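Long-range contact in FprA (Mycobacterium tuberculosis, PDB 1LQT), which probably transfers electrons between NADPH and ferredoxin through its bound FAD, and may supply electrons to P450 systems: residues A163-R175 against L183-V195. Numbering follows the deposited sequence. Where two conformers were deposited one is given.
Sequences ARILLTDPDVLAR and LESLRPRGIQEVV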
loop_
_atom_site.group_PDB
_atom_site.type_symbol
_atom_site.label_atom_id
_atom_site.label_comp_id
_atom_site.label_asym_id
_atom_site.label_seq_id
_atom_site.Cartn_x
_atom_site.Cartn_y
_atom_site.Cartn_z
ATOM N N ALA A 163 8.504 -0.814 -11.843
ATOM C CA ALA A 163 9.348 -1.113 -12.987
ATOM C C ALA A 163 8.736 -2.238 -13.833
ATOM O O ALA A 163 8.751 -2.184 -15.052
ATOM C CB ALA A 163 10.716 -1.482 -12.512
ATOM N N ARG A 164 8.193 -3.258 -13.177
ATOM C CA ARG A 164 7.529 -4.348 -13.906
ATOM C C ARG A 164 6.369 -3.852 -14.727
ATOM O O ARG A 164 6.198 -4.250 -15.872
ATOM C CB ARG A 164 6.996 -5.431 -12.992
ATOM C CG ARG A 164 8.002 -6.320 -12.364
ATOM C CD ARG A 164 7.451 -7.734 -11.938
ATOM N NE ARG A 164 6.145 -7.579 -11.318
ATOM C CZ ARG A 164 5.954 -6.997 -10.132
ATOM N NH1 ARG A 164 6.963 -6.726 -9.331
ATOM N NH2 ARG A 164 4.709 -6.729 -9.786
ATOM N N ILE A 165 5.521 -3.038 -14.131
ATOM C CA ILE A 165 4.367 -2.577 -14.884
ATOM C C ILE A 165 4.775 -1.715 -16.061
ATOM O O ILE A 165 4.191 -1.808 -17.141
ATOM C CB ILE A 165 3.359 -1.901 -13.940
ATOM C CG1 ILE A 165 2.831 -2.921 -12.895
ATOM C CG2 ILE A 165 2.279 -1.239 -14.719
ATOM C CD1 ILE A 165 2.265 -4.173 -13.420
ATOM N N LEU A 166 5.836 -0.928 -15.904
ATOM C CA LEU A 166 6.310 -0.092 -17.003
ATOM C C LEU A 166 6.913 -0.868 -18.165
ATOM O O LEU A 166 6.912 -0.376 -19.287
ATOM C CB LEU A 166 7.337 0.925 -16.487
ATOM C CG LEU A 166 6.780 2.047 -15.599
ATOM C CD1 LEU A 166 7.956 2.808 -14.984
ATOM C CD2 LEU A 166 5.882 2.994 -16.380
ATOM N N LEU A 167 7.424 -2.062 -17.888
ATOM C CA LEU A 167 8.199 -2.828 -18.875
ATOM C C LEU A 167 7.574 -4.124 -19.358
ATOM O O LEU A 167 7.976 -4.654 -20.363
ATOM C CB LEU A 167 9.579 -3.137 -18.335
ATOM C CG LEU A 167 10.493 -1.924 -18.184
ATOM C CD1 LEU A 167 11.752 -2.279 -17.440
ATOM C CD2 LEU A 167 10.860 -1.355 -19.519
ATOM N N THR A 168 6.541 -4.602 -18.676
ATOM C CA THR A 168 5.933 -5.865 -19.066
ATOM C C THR A 168 5.198 -5.719 -20.390
ATOM O O THR A 168 4.590 -4.702 -20.694
ATOM C CB THR A 168 4.938 -6.336 -17.992
ATOM O OG1 THR A 168 5.643 -6.675 -16.787
ATOM C CG2 THR A 168 4.174 -7.586 -18.409
ATOM N N ASP A 169 5.296 -6.740 -21.212
ATOM C CA ASP A 169 4.575 -6.772 -22.477
ATOM C C ASP A 169 3.108 -6.466 -22.205
ATOM O O ASP A 169 2.479 -7.155 -21.406
ATOM C CB ASP A 169 4.731 -8.193 -23.039
ATOM C CG ASP A 169 4.019 -8.431 -24.345
ATOM O OD1 ASP A 169 3.297 -7.551 -24.855
ATOM O OD2 ASP A 169 4.167 -9.516 -24.944
ATOM N N PRO A 170 2.559 -5.434 -22.815
ATOM C CA PRO A 170 1.148 -5.123 -22.594
ATOM C C PRO A 170 0.191 -6.270 -22.925
ATOM O O PRO A 170 -0.897 -6.322 -22.357
ATOM C CB PRO A 170 0.926 -3.885 -23.456
ATOM C CG PRO A 170 2.043 -3.921 -24.441
ATOM C CD PRO A 170 3.210 -4.423 -23.661
ATOM N N ASP A 171 0.577 -7.165 -23.828
ATOM C CA ASP A 171 -0.273 -8.305 -24.118
ATOM C C ASP A 171 -0.401 -9.210 -22.881
ATOM O O ASP A 171 -1.402 -9.919 -22.743
ATOM C CB ASP A 171 0.305 -9.133 -25.259
ATOM C CG ASP A 171 0.184 -8.478 -26.584
ATOM O OD1 ASP A 171 -0.644 -7.560 -26.775
ATOM O OD2 ASP A 171 0.891 -8.855 -27.545
ATOM N N VAL A 172 0.618 -9.221 -22.020
ATOM C CA VAL A 172 0.573 -9.965 -20.782
ATOM C C VAL A 172 -0.299 -9.173 -19.778
ATOM O O VAL A 172 -1.184 -9.747 -19.128
ATOM C CB VAL A 172 1.999 -10.208 -20.252
ATOM C CG1 VAL A 172 1.991 -10.748 -18.862
ATOM C CG2 VAL A 172 2.730 -11.121 -21.204
ATOM N N LEU A 173 -0.068 -7.868 -19.657
ATOM C CA LEU A 173 -0.862 -7.084 -18.738
ATOM C C LEU A 173 -2.340 -7.071 -19.120
ATOM O O LEU A 173 -3.194 -6.926 -18.242
ATOM C CB LEU A 173 -0.312 -5.661 -18.631
ATOM C CG LEU A 173 1.097 -5.542 -18.059
ATOM C CD1 LEU A 173 1.506 -4.098 -18.066
ATOM C CD2 LEU A 173 1.192 -6.133 -16.661
ATOM N N ALA A 174 -2.640 -7.268 -20.396
ATOM C CA ALA A 174 -4.029 -7.260 -20.842
ATOM C C ALA A 174 -4.846 -8.402 -20.276
ATOM O O ALA A 174 -6.065 -8.371 -20.370
ATOM C CB ALA A 174 -4.098 -7.231 -22.389
ATOM N N ARG A 175 -4.209 -9.415 -19.698
ATOM C CA ARG A 175 -4.894 -10.549 -19.089
ATOM C C ARG A 175 -4.977 -10.411 -17.566
ATOM O O ARG A 175 -5.365 -11.352 -16.887
ATOM C CB ARG A 175 -4.229 -11.872 -19.478
ATOM C CG ARG A 175 -4.162 -12.094 -20.978
ATOM C CD ARG A 175 -5.500 -12.063 -21.662
ATOM N NE ARG A 175 -5.346 -12.323 -23.095
ATOM C CZ ARG A 175 -6.338 -12.598 -23.920
ATOM N NH1 ARG A 175 -7.586 -12.639 -23.501
ATOM N NH2 ARG A 175 -6.067 -12.845 -25.189
ATOM N N LEU A 183 -3.649 0.221 -19.089
ATOM C CA LEU A 183 -3.358 -0.683 -20.184
ATOM C C LEU A 183 -3.288 0.138 -21.474
ATOM O O LEU A 183 -2.382 -0.054 -22.301
ATOM C CB LEU A 183 -4.408 -1.815 -20.205
ATOM C CG LEU A 183 -4.266 -2.897 -21.253
ATOM C CD1 LEU A 183 -2.969 -3.641 -21.075
ATOM C CD2 LEU A 183 -5.453 -3.813 -21.075
ATOM N N GLU A 184 -4.210 1.077 -21.682
ATOM C CA GLU A 184 -4.218 1.881 -22.895
ATOM C C GLU A 184 -2.921 2.677 -23.039
ATOM O O GLU A 184 -2.344 2.743 -24.144
ATOM C CB GLU A 184 -5.401 2.816 -22.868
ATOM C CG GLU A 184 -6.729 2.105 -23.046
ATOM C CD GLU A 184 -7.935 3.018 -22.859
ATOM O OE1 GLU A 184 -7.834 4.038 -22.147
ATOM O OE2 GLU A 184 -9.008 2.721 -23.447
ATOM N N SER A 185 -2.439 3.270 -21.939
ATOM C CA SER A 185 -1.200 4.039 -21.976
ATOM C C SER A 185 0.050 3.202 -22.152
ATOM O O SER A 185 1.066 3.710 -22.632
ATOM C CB SER A 185 -1.068 4.851 -20.705
ATOM O OG SER A 185 -2.105 5.792 -20.632
ATOM N N LEU A 186 -0.025 1.951 -21.731
ATOM C CA LEU A 186 1.092 1.039 -21.792
ATOM C C LEU A 186 1.194 0.329 -23.131
ATOM O O LEU A 186 2.286 -0.154 -23.488
ATOM C CB LEU A 186 0.999 0.010 -20.669
ATOM C CG LEU A 186 1.256 0.590 -19.288
ATOM C CD1 LEU A 186 0.774 -0.374 -18.237
ATOM C CD2 LEU A 186 2.745 0.937 -19.102
ATOM N N ARG A 187 0.102 0.273 -23.903
ATOM C CA ARG A 187 0.149 -0.478 -25.156
ATOM C C ARG A 187 1.214 0.002 -26.139
ATOM O O ARG A 187 1.793 -0.836 -26.816
ATOM C CB ARG A 187 -1.230 -0.508 -25.809
ATOM C CG ARG A 187 -2.173 -1.504 -25.118
ATOM C CD ARG A 187 -3.140 -2.211 -25.992
ATOM N NE ARG A 187 -4.223 -2.860 -25.253
ATOM C CZ ARG A 187 -4.340 -4.168 -25.070
ATOM N NH1 ARG A 187 -3.427 -5.028 -25.530
ATOM N NH2 ARG A 187 -5.403 -4.625 -24.429
ATOM N N PRO A 188 1.445 1.299 -26.287
ATOM C CA PRO A 188 2.505 1.733 -27.243
ATOM C C PRO A 188 3.945 1.319 -26.893
ATOM O O PRO A 188 4.839 1.461 -27.748
ATOM C CB PRO A 188 2.379 3.257 -27.252
ATOM C CG PRO A 188 0.975 3.516 -26.791
ATOM C CD PRO A 188 0.694 2.443 -25.763
ATOM N N ARG A 189 4.187 0.844 -25.672
ATOM C CA ARG A 189 5.518 0.335 -25.212
ATOM C C ARG A 189 6.585 1.412 -25.318
ATOM O O ARG A 189 7.710 1.144 -25.752
ATOM C CB ARG A 189 5.950 -0.895 -26.014
ATOM C CG ARG A 189 4.974 -2.056 -25.895
ATOM C CD ARG A 189 5.449 -3.287 -26.558
ATOM N NE ARG A 189 6.160 -4.162 -25.643
ATOM C CZ ARG A 189 6.318 -5.462 -25.862
ATOM N NH1 ARG A 189 5.831 -6.011 -26.958
ATOM N NH2 ARG A 189 6.970 -6.216 -24.995
ATOM N N GLY A 190 6.255 2.623 -24.868
ATOM C CA GLY A 190 7.112 3.782 -25.086
ATOM C C GLY A 190 8.417 3.693 -24.323
ATOM O O GLY A 190 9.486 4.007 -24.833
ATOM N N ILE A 191 8.311 3.226 -23.105
ATOM C CA ILE A 191 9.483 3.147 -22.258
ATOM C C ILE A 191 10.360 1.981 -22.687
ATOM O O ILE A 191 9.914 0.850 -22.788
ATOM C CB ILE A 191 9.054 3.034 -20.786
ATOM C CG1 ILE A 191 8.434 4.355 -20.349
ATOM C CG2 ILE A 191 10.219 2.631 -19.925
ATOM C CD1 ILE A 191 7.648 4.249 -19.148
ATOM N N GLN A 192 11.623 2.288 -22.926
ATOM C CA GLN A 192 12.602 1.281 -23.329
ATOM C C GLN A 192 13.539 0.908 -22.193
ATOM O O GLN A 192 14.162 -0.116 -22.252
ATOM C CB GLN A 192 13.425 1.799 -24.515
ATOM C CG GLN A 192 12.585 2.102 -25.762
ATOM C CD GLN A 192 11.993 0.875 -26.407
ATOM O OE1 GLN A 192 12.426 -0.267 -26.163
ATOM N NE2 GLN A 192 10.992 1.098 -27.251
ATOM N N GLU A 193 13.652 1.770 -21.187
ATOM C CA GLU A 193 14.556 1.531 -20.073
ATOM C C GLU A 193 13.973 2.137 -18.809
ATOM O O GLU A 193 13.513 3.279 -18.831
ATOM C CB GLU A 193 15.927 2.175 -20.316
ATOM C CG GLU A 193 16.931 1.970 -19.208
ATOM C CD GLU A 193 18.324 2.451 -19.577
ATOM O OE1 GLU A 193 19.024 1.712 -20.265
ATOM O OE2 GLU A 193 18.698 3.571 -19.199
ATOM N N VAL A 194 13.998 1.362 -17.736
ATOM C CA VAL A 194 13.722 1.867 -16.405
ATOM C C VAL A 194 15.001 1.725 -15.598
ATOM O O VAL A 194 15.572 0.653 -15.547
ATOM C CB VAL A 194 12.598 1.078 -15.698
ATOM C CG1 VAL A 194 12.409 1.569 -14.279
ATOM C CG2 VAL A 194 11.289 1.196 -16.456
ATOM N N VAL A 195 15.413 2.813 -14.987
ATOM C CA VAL A 195 16.575 2.805 -14.106
ATOM C C VAL A 195 16.071 2.906 -12.672
ATOM O O VAL A 195 15.393 3.853 -12.307
ATOM C CB VAL A 195 17.544 3.955 -14.388
ATOM C CG1 VAL A 195 18.780 3.789 -13.550
ATOM C CG2 VAL A 195 17.902 3.982 -15.877
HETATM O O HOH W 1 7.734 -0.740 -22.214
HETATM O O HOH W 2 -0.862 -4.994 -26.262
HETATM O O HOH W 3 -3.927 -7.821 -25.791
#
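Arg189 lies across Pro170 and Asp169, joining the turn after helix 180-186 to the start of helix 170-173. From its CB the chain runs to CG, which rests on Pro170 CD and CG, and Arg189 CD packs on the same two atoms; the proline ring has two conformers, and its contacts are those of the one given. A bend at the third torsion (chi3 93°) then lays the guanidinium over Asp169: Pro170 CD lies under one guanidinium face, close to Arg189 NE, Arg189 NH2 approaches Asp169 CA and CB, and Arg189 NH1 stands 3.6 Å from Asp169 OD1. Carboxylate and guanidinium planes are only 11° apart and stacked, making this long salt bridge a pairing of charges with no N-H aimed at the oxygen. The same OD1 caps helix 170-173 by accepting from Asp171 N, met from above the carboxylate plane; the cap probably helps to hold the carboxylate in place under the arginine.

Helix 157-167 follows strand 149-153 and a glycine-rich GxGxxA turn, probably the dinucleotide-binding loop, as in Rossmann-type domains; the chain then returns to the parallel sheet as strand 193-197, completing a right-handed beta-alpha-beta crossover. The axes of segments 163-167 and 193-195 approach to 8.9 Å and run nearly antiparallel (169°). Between them Val194 CG2 sits 3.6 Å from Leu167 CD1, while CG1 faces Ala163 CB. Leu166 CD2 meets Ile191 CD1 at 3.5 Å, and a water donates to both Leu166 O and Ile191 O.

At the other end Leu186 CD1 touches Leu173 CD1 and Ile165 CG2, and Leu183 CD1 lies against Pro170 O and CD2 against Ala174. Arg187 NH2 packs 3.6 Å from Ala174 CB. A water 2.7 Å from Arg187 NH1 bridges it to Asp171 OD1, supplementing their long direct salt bridge.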